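Local coordinates for alpha-1,2-mannosidase (Bacteroides thetaiotaomicron, PDB 2WW2), which probably cleaves alpha-mannosidic bonds with inversion at the anomeric carbon, as a calcium-dependent glycoside hydrolase of family 92, at residues A[329-334]-A[366-371]; A[296-301]-A[324-329]; A[9-14]-A[287-292]; A[36-41]-A[235-240]. All coordinates share one frame; numbering follows the deposited sequence.

Overall arrangement
The four contacts link the N-terminal region with the catalytic region. Interactions 1 and 2 share Asn-329 and strand 326-330, with centres about 11 Å apart. They join neighbouring strands of one antiparallel sheet: 299-304, 326-330 and 370-371. Interaction 4 is centred about 11 Å from interaction 2 and touches it; Glu-300 N probably bonds to Trp-36 O. Interactions 2 and 3 have centres about 20 Å apart, but helix 281-294 is followed in the chain by strand 299-304. Along the sequence, interaction 4 falls between the two segments of interaction 3; interactions 2 and 1 follow. The small sheet therefore has the N-terminal region beside it and helices 338-345 and 347-364 packed on it.

Interaction 1: residues A[329-334]-A[366-371]; sequences NGFWDT and FMPEWA
Gly-330 and Trp-370 face each other as a non-hydrogen-bonded pair where strand 326-330 meets the short edge strand 370-371 of an antiparallel sheet. The next pair, Asn-329 with Ala-371, is the hydrogen-bonded kind and exchanges two backbone bonds. Trp-370 can be followed outward from CB. Its CG already comes up to Gly-330 CA. The five-membered ring then lies flat under that carbon: Gly-330 CA stands 3.3 Å from the centroid of the Trp-370 five-membered ring and only 8° off the normal. This is a close CH-pi contact. A CB on residue 330 would run into NE1. Trp-370 NE1 gives its N-H to a water at 2.9 Å, in the ring plane, and that water also bonds to Asp-333 OD2. On the six-membered ring, Trp-370 CE3 touches Asn-329 O at 3.4 Å, and CZ3 and CH2 reach the Asn-329 carbonyl carbon.

Beyond the glycine the chain turns into helix 331-334, with Gly-330 at its N-cap. Gly-330 O accepts from both Asp-333 N and Thr-334 N. Phe-331 N binds Glu-369 O at 2.9 Å, so the first helical residue is still held by the other segment. The carboxylate of Glu-369 bonds to Ser-384 and Gln-411. The Phe-331 ring lies obliquely beside Pro-368, with Phe-331 CE2 4.1 Å from Pro-368 CG. Pro-368 O, 3.3 Å from Phe-331 CD2, is buried and has no polar partner in the model.

Interaction 2: residues A[296-301]-A[324-329]; sequences LFPREF and YMYTDN
The Tyr-326 ring carries Glu-300 CA over one face, 4.1 Å from the centroid, while Pro-298 O sits at its edge. The Glu-300 side chain runs alongside the ring in the same direction, with CG 3.7 Å from Tyr-326 CE1. One water joins Glu-300 OE2 and the Tyr-326 hydroxyl, which also bonds to Arg-352. The second flat group is the guanidinium of Arg-299. Asp-328 OD2 lies in its plane at the edge and forms a 2.6 Å salt bridge with Arg-299 NE. The carboxylate is turned 77° to the guanidinium and is met on the anti side of OD2. A bend at chi3 (67°) brings NE to this oxygen. Tyr-77 OH also bonds to OD2, and Phe-40 makes a cation-pi contact with the arginine. A leucine in place of Arg-299 would probably leave the buried Asp-328 charge without its mate.

Pro-298 follows a cis peptide bond. Its CB presses on Thr-327 O, and its CD is 3.6 Å from Asn-329 ND2. Thr-327 CG2 touches Phe-301 CD1 at 3.5 Å. Along the backbone, Arg-299 and Thr-327 exchange two hydrogen bonds, and Phe-301 N bonds to Met-325 O at 2.8 Å. Asp-328 has positive phi (64°), and both it and Asn-329 face Ala-371. This is a G1 beta bulge in strand 326-330, next to the edge strand 370-371 of a small antiparallel sheet of the catalytic region.

Interaction 3: residues A[9-14]-A[287-292]; sequences DYVNPL and FYSCLY
Ser-289 does unusual work for a residue inside a helix: its hydroxyl oxygen takes the backbone N-H of Asn-12 from another part of the chain. The bond from Asn-12 N to Ser-289 OG is 2.8 Å long and nearly straight, at 169°. OG stands beside its own backbone N, anti to the carbonyl carbon (chi1 -62°). From there it also bonds to Arg-285 O, one helical turn back. The hydroxyl thus serves helix and loop together.

Apolar contacts lie on either side of this bond along the helix. Val-11 CG1 sits over one face of the Tyr-292 ring, 3.8 Å from its centroid. Its other methyl, CG2, rests near Tyr-288 O. Pro-13 crosses the outer part of the same ring at about a right angle, and its CB is 3.6 Å from Tyr-292 OH. That hydroxyl bonds to Ala-31 O. An alanine here instead of Tyr-292 would probably leave Ala-31 O without this partner and open a gap under Val-11 and Pro-13. At the other end, the side chains of Tyr-10 and Tyr-288 run side by side, pointing the same way. Their CB atoms are 3.9 Å apart, and their CD2 atoms are nearly as close. Tyr-288 stacks on Phe-7, and its hydroxyl bonds to Val-274 and Ala-276.

Asn-12 OD1 accepts from Leu-14 N, closing an Asx turn, and its ND2 bonds to Ser-617 O. Loop 9-14 of the N-terminal region thus packs along helix 281-294 of the catalytic region, a contact between the two parts of this family 92 enzyme.

Interaction 4: residues A[36-41]-A[235-240]; sequences WGMNFW and SSFISP
Asn-39 and Ser-235 make the tight part of this contact: Asn-39 OD1 lies 2.8 Å from Ser-235 OG. Asn-182 OD1 and Gln-66 NE2 also lie in hydrogen-bonding contact with this OG. Several polar groups therefore meet around one buried hydroxyl. Ser-235 OG stands between its own backbone N and carbonyl carbon (chi1 75°), which puts it on the side of Asn-39.

The rest is looser, though it too is buried. The two backbones stay apart, with Asn-39 CA and Ser-235 CA 8.0 Å from each other, and side chains bridge the gap. Met-38 runs straight through chi1 and chi2, then bends at the sulfur (chi3 88°). Its SD comes to the edge of the Phe-237 ring, in the ring plane and 3.9 Å from Phe-237 CD2. Met-38 CE lies 3.7 Å from Ser-235 O. The Met-38 and Phe-237 side chains slide past each other in opposite directions. Asn-39 ND2 approaches the ring obliquely, 4.1 Å from Phe-237 CE2. Phe-237 also stacks on Phe-301, which ties this corner to the small sheet of the catalytic region.

After strand 229-236 the chain turns at once. Ser-236 OG accepts from Ile-238 N in an ST turn, and Ser-239 caps helix 240-250. A Met-aromatic contact thus packs the loop leading into strand 40-44 against the turn that follows strand 229-236, in an N-terminal region probably related to the galactose mutarotase-like beta-sandwich.

Interaction 1: residues A[329-334]-A[366-371]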
# COMPACT_ATOMS: atom_id res chain seq x y z
N ASN A 329 20.46 -17.85 23.09
CA ASN A 329 20.62 -16.46 22.71
C ASN A 329 21.00 -16.39 21.26
O ASN A 329 21.84 -17.17 20.83
CB ASN A 329 21.79 -15.84 23.51
CG ASN A 329 21.42 -14.53 24.08
OD1 ASN A 329 22.18 -13.56 24.02
ND2 ASN A 329 20.22 -14.48 24.67
N GLY A 330 20.38 -15.46 20.52
CA GLY A 330 20.88 -15.05 19.21
C GLY A 330 21.55 -13.69 19.32
O GLY A 330 20.89 -12.65 19.38
N PHE A 331 22.88 -13.69 19.33
CA PHE A 331 23.62 -12.46 19.49
C PHE A 331 23.28 -11.43 18.41
O PHE A 331 23.36 -10.24 18.66
CB PHE A 331 25.12 -12.71 19.51
CG PHE A 331 25.60 -13.52 20.69
CD1 PHE A 331 24.89 -13.52 21.90
CD2 PHE A 331 26.79 -14.23 20.61
CE1 PHE A 331 25.35 -14.25 22.98
CE2 PHE A 331 27.27 -14.97 21.73
CZ PHE A 331 26.55 -14.98 22.89
N TRP A 332 22.90 -11.90 17.22
CA TRP A 332 22.50 -11.00 16.13
C TRP A 332 21.42 -10.06 16.62
O TRP A 332 21.33 -8.89 16.22
CB TRP A 332 21.99 -11.79 14.91
CG TRP A 332 21.57 -10.90 13.79
CD1 TRP A 332 22.39 -10.19 12.94
CD2 TRP A 332 20.23 -10.59 13.41
NE1 TRP A 332 21.63 -9.48 12.04
CE2 TRP A 332 20.31 -9.70 12.31
CE3 TRP A 332 18.97 -10.97 13.90
CZ2 TRP A 332 19.16 -9.19 11.68
CZ3 TRP A 332 17.84 -10.46 13.27
CH2 TRP A 332 17.93 -9.58 12.18
N ASP A 333 20.58 -10.56 17.50
CA ASP A 333 19.53 -9.73 18.10
C ASP A 333 20.02 -9.04 19.37
O ASP A 333 19.84 -7.81 19.55
CB ASP A 333 18.31 -10.58 18.49
CG ASP A 333 17.30 -10.70 17.37
OD1 ASP A 333 16.93 -9.67 16.76
OD2 ASP A 333 16.87 -11.82 17.12
N THR A 334 20.61 -9.81 20.26
CA THR A 334 20.83 -9.32 21.63
C THR A 334 22.08 -8.43 21.83
O THR A 334 22.21 -7.82 22.87
CB THR A 334 20.84 -10.49 22.64
OG1 THR A 334 21.93 -11.38 22.33
CG2 THR A 334 19.50 -11.26 22.59
N PHE A 366 34.66 -22.57 17.79
CA PHE A 366 34.05 -21.31 17.37
C PHE A 366 33.31 -20.66 18.52
O PHE A 366 32.74 -21.35 19.37
CB PHE A 366 33.05 -21.54 16.22
CG PHE A 366 33.70 -21.86 14.88
CD1 PHE A 366 34.06 -20.84 14.01
CD2 PHE A 366 33.89 -23.17 14.48
CE1 PHE A 366 34.62 -21.10 12.77
CE2 PHE A 366 34.46 -23.46 13.24
CZ PHE A 366 34.84 -22.42 12.38
N MET A 367 33.25 -19.34 18.53
CA MET A 367 32.33 -18.66 19.43
C MET A 367 30.90 -18.84 18.91
O MET A 367 30.68 -18.93 17.70
CB MET A 367 32.64 -17.17 19.52
CG MET A 367 34.03 -16.87 20.08
SD MET A 367 34.27 -15.10 20.37
CE MET A 367 34.55 -14.53 18.69
N PRO A 368 29.93 -18.91 19.83
CA PRO A 368 28.56 -19.06 19.35
C PRO A 368 28.01 -17.75 18.77
O PRO A 368 28.51 -16.66 19.11
CB PRO A 368 27.78 -19.43 20.60
CG PRO A 368 28.58 -18.84 21.74
CD PRO A 368 30.02 -18.82 21.29
N GLU A 369 27.00 -17.86 17.90
CA GLU A 369 26.28 -16.70 17.40
C GLU A 369 24.80 -16.89 17.76
O GLU A 369 24.25 -16.08 18.49
CB GLU A 369 26.50 -16.50 15.89
CG GLU A 369 27.97 -16.25 15.47
CD GLU A 369 28.56 -14.95 16.00
OE1 GLU A 369 27.80 -14.13 16.55
OE2 GLU A 369 29.80 -14.74 15.89
N TRP A 370 24.20 -17.98 17.28
CA TRP A 370 22.92 -18.47 17.83
C TRP A 370 23.22 -19.79 18.55
O TRP A 370 23.80 -20.70 17.95
CB TRP A 370 21.88 -18.69 16.72
CG TRP A 370 20.60 -17.90 16.94
CD1 TRP A 370 20.16 -16.84 16.19
CD2 TRP A 370 19.64 -18.08 17.99
NE1 TRP A 370 18.96 -16.36 16.72
CE2 TRP A 370 18.63 -17.11 17.82
CE3 TRP A 370 19.53 -18.99 19.05
CZ2 TRP A 370 17.52 -17.01 18.67
CZ3 TRP A 370 18.44 -18.88 19.93
CH2 TRP A 370 17.45 -17.89 19.72
N ALA A 371 22.85 -19.89 19.83
CA ALA A 371 23.08 -21.09 20.63
C ALA A 371 21.77 -21.52 21.27
O ALA A 371 21.07 -20.70 21.87
CB ALA A 371 24.11 -20.81 21.74
O HOH W 1 22.81 -14.67 16.32
O HOH W 2 17.22 -14.13 15.98

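Interaction 2: residues A[296-301]-A[324-329]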
# COMPACT_ATOMS: atom_id res chain seq x y z
N LEU A 296 15.49 -12.45 31.22
CA LEU A 296 15.30 -13.89 31.08
C LEU A 296 16.46 -14.60 30.38
O LEU A 296 16.90 -15.66 30.83
CB LEU A 296 13.99 -14.19 30.36
CG LEU A 296 12.71 -13.82 31.11
CD1 LEU A 296 11.48 -14.01 30.19
CD2 LEU A 296 12.56 -14.59 32.43
N PHE A 297 16.95 -14.03 29.27
CA PHE A 297 17.96 -14.69 28.42
C PHE A 297 19.21 -13.82 28.31
O PHE A 297 19.12 -12.61 28.49
CB PHE A 297 17.43 -14.89 26.98
CG PHE A 297 16.16 -15.71 26.89
CD1 PHE A 297 16.23 -17.08 26.66
CD2 PHE A 297 14.92 -15.10 26.98
CE1 PHE A 297 15.08 -17.85 26.54
CE2 PHE A 297 13.74 -15.86 26.88
CZ PHE A 297 13.82 -17.24 26.66
N PRO A 298 20.38 -14.42 28.05
CA PRO A 298 20.55 -15.87 27.95
C PRO A 298 20.42 -16.51 29.33
O PRO A 298 20.66 -15.85 30.36
CB PRO A 298 21.99 -16.01 27.42
CG PRO A 298 22.71 -14.80 28.02
CD PRO A 298 21.65 -13.69 27.89
N ARG A 299 20.08 -17.79 29.37
CA ARG A 299 19.96 -18.47 30.65
C ARG A 299 21.31 -18.97 31.16
O ARG A 299 22.21 -19.34 30.38
CB ARG A 299 18.98 -19.66 30.56
CG ARG A 299 19.56 -20.87 29.79
CD ARG A 299 18.53 -22.03 29.75
NE ARG A 299 17.37 -21.63 28.94
CZ ARG A 299 16.25 -21.12 29.43
NH1 ARG A 299 16.06 -20.98 30.74
NH2 ARG A 299 15.28 -20.78 28.59
N GLU A 300 21.46 -18.95 32.49
CA GLU A 300 22.57 -19.64 33.15
C GLU A 300 22.43 -21.12 32.80
O GLU A 300 21.32 -21.66 32.80
CB GLU A 300 22.48 -19.46 34.67
CG GLU A 300 22.53 -17.98 35.10
CD GLU A 300 22.05 -17.71 36.52
OE1 GLU A 300 21.62 -18.66 37.22
OE2 GLU A 300 22.09 -16.53 36.93
N PHE A 301 23.54 -21.77 32.45
CA PHE A 301 23.52 -23.19 32.12
C PHE A 301 24.46 -23.97 33.06
O PHE A 301 24.85 -25.12 32.78
CB PHE A 301 23.93 -23.37 30.66
CG PHE A 301 23.37 -24.62 30.02
CD1 PHE A 301 22.02 -24.72 29.74
CD2 PHE A 301 24.21 -25.68 29.69
CE1 PHE A 301 21.50 -25.88 29.15
CE2 PHE A 301 23.69 -26.82 29.08
CZ PHE A 301 22.32 -26.92 28.82
N TYR A 324 31.48 -21.40 34.23
CA TYR A 324 30.19 -20.85 33.80
C TYR A 324 29.91 -21.12 32.34
O TYR A 324 30.81 -21.11 31.50
CB TYR A 324 30.12 -19.34 34.05
CG TYR A 324 30.42 -18.95 35.48
CD1 TYR A 324 29.54 -19.30 36.50
CD2 TYR A 324 31.58 -18.25 35.82
CE1 TYR A 324 29.80 -18.96 37.82
CE2 TYR A 324 31.84 -17.90 37.15
CZ TYR A 324 30.95 -18.26 38.13
OH TYR A 324 31.18 -17.93 39.45
N MET A 325 28.64 -21.35 32.06
CA MET A 325 28.17 -21.47 30.70
C MET A 325 26.80 -20.81 30.67
O MET A 325 26.06 -20.86 31.68
CB MET A 325 28.09 -22.95 30.29
CG MET A 325 27.60 -23.17 28.85
SD MET A 325 28.50 -22.28 27.57
CE MET A 325 30.18 -22.94 27.77
N TYR A 326 26.47 -20.16 29.56
CA TYR A 326 25.12 -19.62 29.30
C TYR A 326 24.68 -20.13 27.96
O TYR A 326 25.51 -20.52 27.13
CB TYR A 326 25.14 -18.08 29.21
CG TYR A 326 25.17 -17.39 30.54
CD1 TYR A 326 24.03 -16.74 31.04
CD2 TYR A 326 26.33 -17.41 31.33
CE1 TYR A 326 24.06 -16.12 32.29
CE2 TYR A 326 26.36 -16.79 32.58
CZ TYR A 326 25.23 -16.14 33.04
OH TYR A 326 25.27 -15.54 34.29
N THR A 327 23.39 -20.05 27.68
CA THR A 327 22.94 -20.38 26.35
C THR A 327 21.56 -19.78 26.06
O THR A 327 21.06 -18.98 26.85
CB THR A 327 22.91 -21.90 26.14
OG1 THR A 327 22.66 -22.15 24.75
CG2 THR A 327 21.79 -22.54 26.98
N ASP A 328 20.98 -20.17 24.92
CA ASP A 328 19.70 -19.66 24.46
C ASP A 328 19.74 -18.18 24.15
O ASP A 328 19.15 -17.36 24.85
CB ASP A 328 18.60 -20.03 25.45
CG ASP A 328 18.32 -21.51 25.43
OD1 ASP A 328 18.25 -22.06 24.30
OD2 ASP A 328 18.23 -22.12 26.51
N ASN A 329 20.46 -17.85 23.09
CA ASN A 329 20.62 -16.46 22.71
C ASN A 329 21.00 -16.39 21.26
O ASN A 329 21.84 -17.17 20.83
CB ASN A 329 21.79 -15.84 23.51
CG ASN A 329 21.42 -14.53 24.08
OD1 ASN A 329 22.18 -13.56 24.02
ND2 ASN A 329 20.22 -14.48 24.67
O HOH W 3 19.18 -12.10 25.72
O HOH W 4 23.11 -14.68 35.44

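Interaction 3: residues A[9-14]-A[287-292]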
# COMPACT_ATOMS: atom_id res chain seq x y z
N ASP A 9 5.10 -6.23 40.62
CA ASP A 9 3.63 -6.12 40.47
C ASP A 9 3.23 -5.46 39.15
O ASP A 9 2.09 -5.60 38.69
CB ASP A 9 3.00 -5.33 41.64
CG ASP A 9 3.15 -6.04 42.98
OD1 ASP A 9 3.13 -7.29 42.97
OD2 ASP A 9 3.28 -5.37 44.02
N TYR A 10 4.15 -4.73 38.54
CA TYR A 10 3.87 -4.10 37.25
C TYR A 10 4.06 -5.06 36.07
O TYR A 10 3.65 -4.77 34.94
CB TYR A 10 4.76 -2.87 37.06
CG TYR A 10 4.39 -1.74 37.99
CD1 TYR A 10 3.14 -1.10 37.88
CD2 TYR A 10 5.27 -1.29 38.96
CE1 TYR A 10 2.78 -0.04 38.72
CE2 TYR A 10 4.91 -0.23 39.83
CZ TYR A 10 3.67 0.37 39.69
OH TYR A 10 3.30 1.40 40.51
N VAL A 11 4.67 -6.22 36.31
CA VAL A 11 5.06 -7.10 35.21
C VAL A 11 3.88 -7.90 34.67
O VAL A 11 3.22 -8.60 35.43
CB VAL A 11 6.19 -8.07 35.60
CG1 VAL A 11 6.49 -9.08 34.46
CG2 VAL A 11 7.45 -7.29 35.97
N ASN A 12 3.66 -7.84 33.35
CA ASN A 12 2.68 -8.70 32.70
C ASN A 12 3.40 -9.64 31.75
O ASN A 12 3.81 -9.20 30.67
CB ASN A 12 1.67 -7.87 31.90
CG ASN A 12 0.66 -8.74 31.17
OD1 ASN A 12 0.54 -9.94 31.45
ND2 ASN A 12 -0.07 -8.15 30.25
N PRO A 13 3.58 -10.91 32.14
CA PRO A 13 4.30 -11.88 31.30
C PRO A 13 3.52 -12.19 30.02
O PRO A 13 4.06 -12.80 29.10
CB PRO A 13 4.38 -13.13 32.18
CG PRO A 13 4.20 -12.62 33.61
CD PRO A 13 3.18 -11.49 33.43
N LEU A 14 2.26 -11.78 29.97
CA LEU A 14 1.48 -11.95 28.73
C LEU A 14 1.52 -10.75 27.79
O LEU A 14 0.84 -10.74 26.76
CB LEU A 14 0.04 -12.26 29.07
CG LEU A 14 -0.15 -13.63 29.67
CD1 LEU A 14 -1.58 -13.80 30.20
CD2 LEU A 14 0.19 -14.71 28.64
N PHE A 287 7.15 -0.57 31.04
CA PHE A 287 8.58 -0.53 31.38
C PHE A 287 9.05 -1.79 32.12
O PHE A 287 10.05 -2.41 31.73
CB PHE A 287 8.86 0.71 32.23
CG PHE A 287 10.32 0.89 32.58
CD1 PHE A 287 11.23 1.37 31.63
CD2 PHE A 287 10.78 0.60 33.86
CE1 PHE A 287 12.57 1.54 31.95
CE2 PHE A 287 12.12 0.77 34.19
CZ PHE A 287 13.02 1.24 33.24
N TYR A 288 8.37 -2.16 33.20
CA TYR A 288 8.83 -3.30 33.99
C TYR A 288 8.56 -4.63 33.31
O TYR A 288 9.32 -5.56 33.49
CB TYR A 288 8.28 -3.24 35.43
CG TYR A 288 9.04 -2.17 36.19
CD1 TYR A 288 10.40 -2.35 36.47
CD2 TYR A 288 8.44 -0.96 36.54
CE1 TYR A 288 11.14 -1.37 37.12
CE2 TYR A 288 9.18 0.03 37.19
CZ TYR A 288 10.53 -0.19 37.48
OH TYR A 288 11.29 0.77 38.11
N SER A 289 7.51 -4.71 32.51
CA SER A 289 7.30 -5.91 31.68
C SER A 289 8.43 -6.09 30.68
O SER A 289 8.97 -7.19 30.53
CB SER A 289 5.96 -5.83 30.96
OG SER A 289 4.87 -5.80 31.89
N CYS A 290 8.81 -5.01 29.99
CA CYS A 290 9.96 -5.08 29.07
C CYS A 290 11.23 -5.44 29.81
O CYS A 290 12.05 -6.21 29.29
CB CYS A 290 10.14 -3.75 28.30
SG CYS A 290 8.84 -3.42 27.10
N LEU A 291 11.41 -4.90 31.01
CA LEU A 291 12.63 -5.20 31.76
C LEU A 291 12.63 -6.68 32.17
O LEU A 291 13.65 -7.37 32.04
CB LEU A 291 12.78 -4.27 32.99
CG LEU A 291 14.06 -4.41 33.86
CD1 LEU A 291 15.36 -4.29 33.00
CD2 LEU A 291 14.07 -3.42 35.01
N TYR A 292 11.50 -7.17 32.67
CA TYR A 292 11.39 -8.60 32.99
C TYR A 292 11.79 -9.47 31.80
O TYR A 292 12.59 -10.41 31.95
CB TYR A 292 9.95 -8.92 33.44
CG TYR A 292 9.41 -10.27 33.04
CD1 TYR A 292 9.67 -11.40 33.82
CD2 TYR A 292 8.58 -10.41 31.93
CE1 TYR A 292 9.15 -12.66 33.48
CE2 TYR A 292 8.05 -11.67 31.58
CZ TYR A 292 8.33 -12.78 32.36
OH TYR A 292 7.82 -14.01 32.02

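Interaction 4: residues A[36-41]-A[235-240]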
# COMPACT_ATOMS: atom_id res chain seq x y z
N TRP A 36 17.51 -15.02 34.48
CA TRP A 36 18.50 -15.93 33.84
C TRP A 36 18.43 -17.38 34.32
O TRP A 36 19.42 -18.11 34.23
CB TRP A 36 19.93 -15.39 34.00
CG TRP A 36 20.05 -13.95 33.59
CD1 TRP A 36 20.11 -13.45 32.31
CD2 TRP A 36 20.06 -12.82 34.46
NE1 TRP A 36 20.19 -12.07 32.34
CE2 TRP A 36 20.14 -11.66 33.66
CE3 TRP A 36 20.02 -12.68 35.86
CZ2 TRP A 36 20.19 -10.38 34.19
CZ3 TRP A 36 20.07 -11.39 36.40
CH2 TRP A 36 20.14 -10.26 35.56
N GLY A 37 17.29 -17.80 34.84
CA GLY A 37 17.21 -19.14 35.42
C GLY A 37 17.46 -20.26 34.41
O GLY A 37 17.02 -20.18 33.27
N MET A 38 18.14 -21.31 34.86
CA MET A 38 18.46 -22.43 33.98
C MET A 38 17.21 -23.12 33.46
O MET A 38 17.18 -23.50 32.31
CB MET A 38 19.33 -23.47 34.72
CG MET A 38 19.78 -24.63 33.80
SD MET A 38 20.85 -25.80 34.68
CE MET A 38 19.64 -26.89 35.38
N ASN A 39 16.17 -23.24 34.29
CA ASN A 39 14.93 -23.86 33.83
C ASN A 39 13.80 -22.85 33.96
O ASN A 39 13.70 -22.19 35.01
CB ASN A 39 14.59 -25.12 34.65
CG ASN A 39 15.67 -26.21 34.59
OD1 ASN A 39 16.03 -26.83 35.62
ND2 ASN A 39 16.17 -26.46 33.40
N PHE A 40 12.99 -22.71 32.92
CA PHE A 40 11.76 -21.89 33.00
C PHE A 40 10.56 -22.81 33.06
O PHE A 40 10.66 -23.99 32.68
CB PHE A 40 11.55 -21.00 31.78
CG PHE A 40 12.61 -19.91 31.59
CD1 PHE A 40 13.49 -19.57 32.61
CD2 PHE A 40 12.66 -19.21 30.37
CE1 PHE A 40 14.45 -18.56 32.43
CE2 PHE A 40 13.62 -18.19 30.16
CZ PHE A 40 14.51 -17.87 31.18
N TRP A 41 9.42 -22.27 33.50
CA TRP A 41 8.18 -23.04 33.55
C TRP A 41 7.09 -22.26 32.82
O TRP A 41 7.09 -21.02 32.86
CB TRP A 41 7.79 -23.38 35.01
CG TRP A 41 8.70 -24.48 35.54
CD1 TRP A 41 9.98 -24.33 36.03
CD2 TRP A 41 8.42 -25.88 35.53
NE1 TRP A 41 10.50 -25.58 36.34
CE2 TRP A 41 9.57 -26.54 36.04
CE3 TRP A 41 7.31 -26.65 35.15
CZ2 TRP A 41 9.62 -27.93 36.19
CZ3 TRP A 41 7.38 -28.03 35.29
CH2 TRP A 41 8.52 -28.65 35.81
N SER A 235 15.64 -30.27 38.03
CA SER A 235 16.31 -31.03 36.98
C SER A 235 17.77 -30.61 36.88
O SER A 235 18.19 -29.59 37.46
CB SER A 235 15.61 -30.85 35.62
OG SER A 235 15.91 -29.57 35.06
N SER A 236 18.53 -31.39 36.13
CA SER A 236 19.95 -31.12 35.91
C SER A 236 20.31 -31.57 34.50
O SER A 236 19.72 -32.52 33.98
CB SER A 236 20.81 -31.89 36.93
OG SER A 236 22.19 -31.71 36.66
N PHE A 237 21.30 -30.91 33.89
CA PHE A 237 21.85 -31.39 32.63
C PHE A 237 23.08 -32.27 32.85
O PHE A 237 23.61 -32.84 31.91
CB PHE A 237 22.19 -30.21 31.69
CG PHE A 237 20.98 -29.54 31.14
CD1 PHE A 237 20.28 -30.10 30.07
CD2 PHE A 237 20.50 -28.36 31.71
CE1 PHE A 237 19.14 -29.48 29.55
CE2 PHE A 237 19.36 -27.75 31.21
CZ PHE A 237 18.68 -28.32 30.12
N ILE A 238 23.51 -32.39 34.10
CA ILE A 238 24.74 -33.13 34.41
C ILE A 238 24.48 -34.60 34.72
O ILE A 238 25.10 -35.47 34.10
CB ILE A 238 25.54 -32.44 35.56
CG1 ILE A 238 26.11 -31.12 35.04
CG2 ILE A 238 26.69 -33.35 36.10
CD1 ILE A 238 26.57 -30.16 36.15
N SER A 239 23.56 -34.88 35.64
CA SER A 239 23.29 -36.25 36.07
C SER A 239 22.09 -36.31 37.01
O SER A 239 21.68 -35.29 37.57
CB SER A 239 24.51 -36.76 36.84
OG SER A 239 24.53 -36.14 38.13
N PRO A 240 21.54 -37.52 37.22
CA PRO A 240 20.47 -37.65 38.21
C PRO A 240 20.92 -37.25 39.62
O PRO A 240 20.14 -36.65 40.36
CB PRO A 240 20.12 -39.15 38.14
CG PRO A 240 20.43 -39.52 36.73
CD PRO A 240 21.71 -38.76 36.44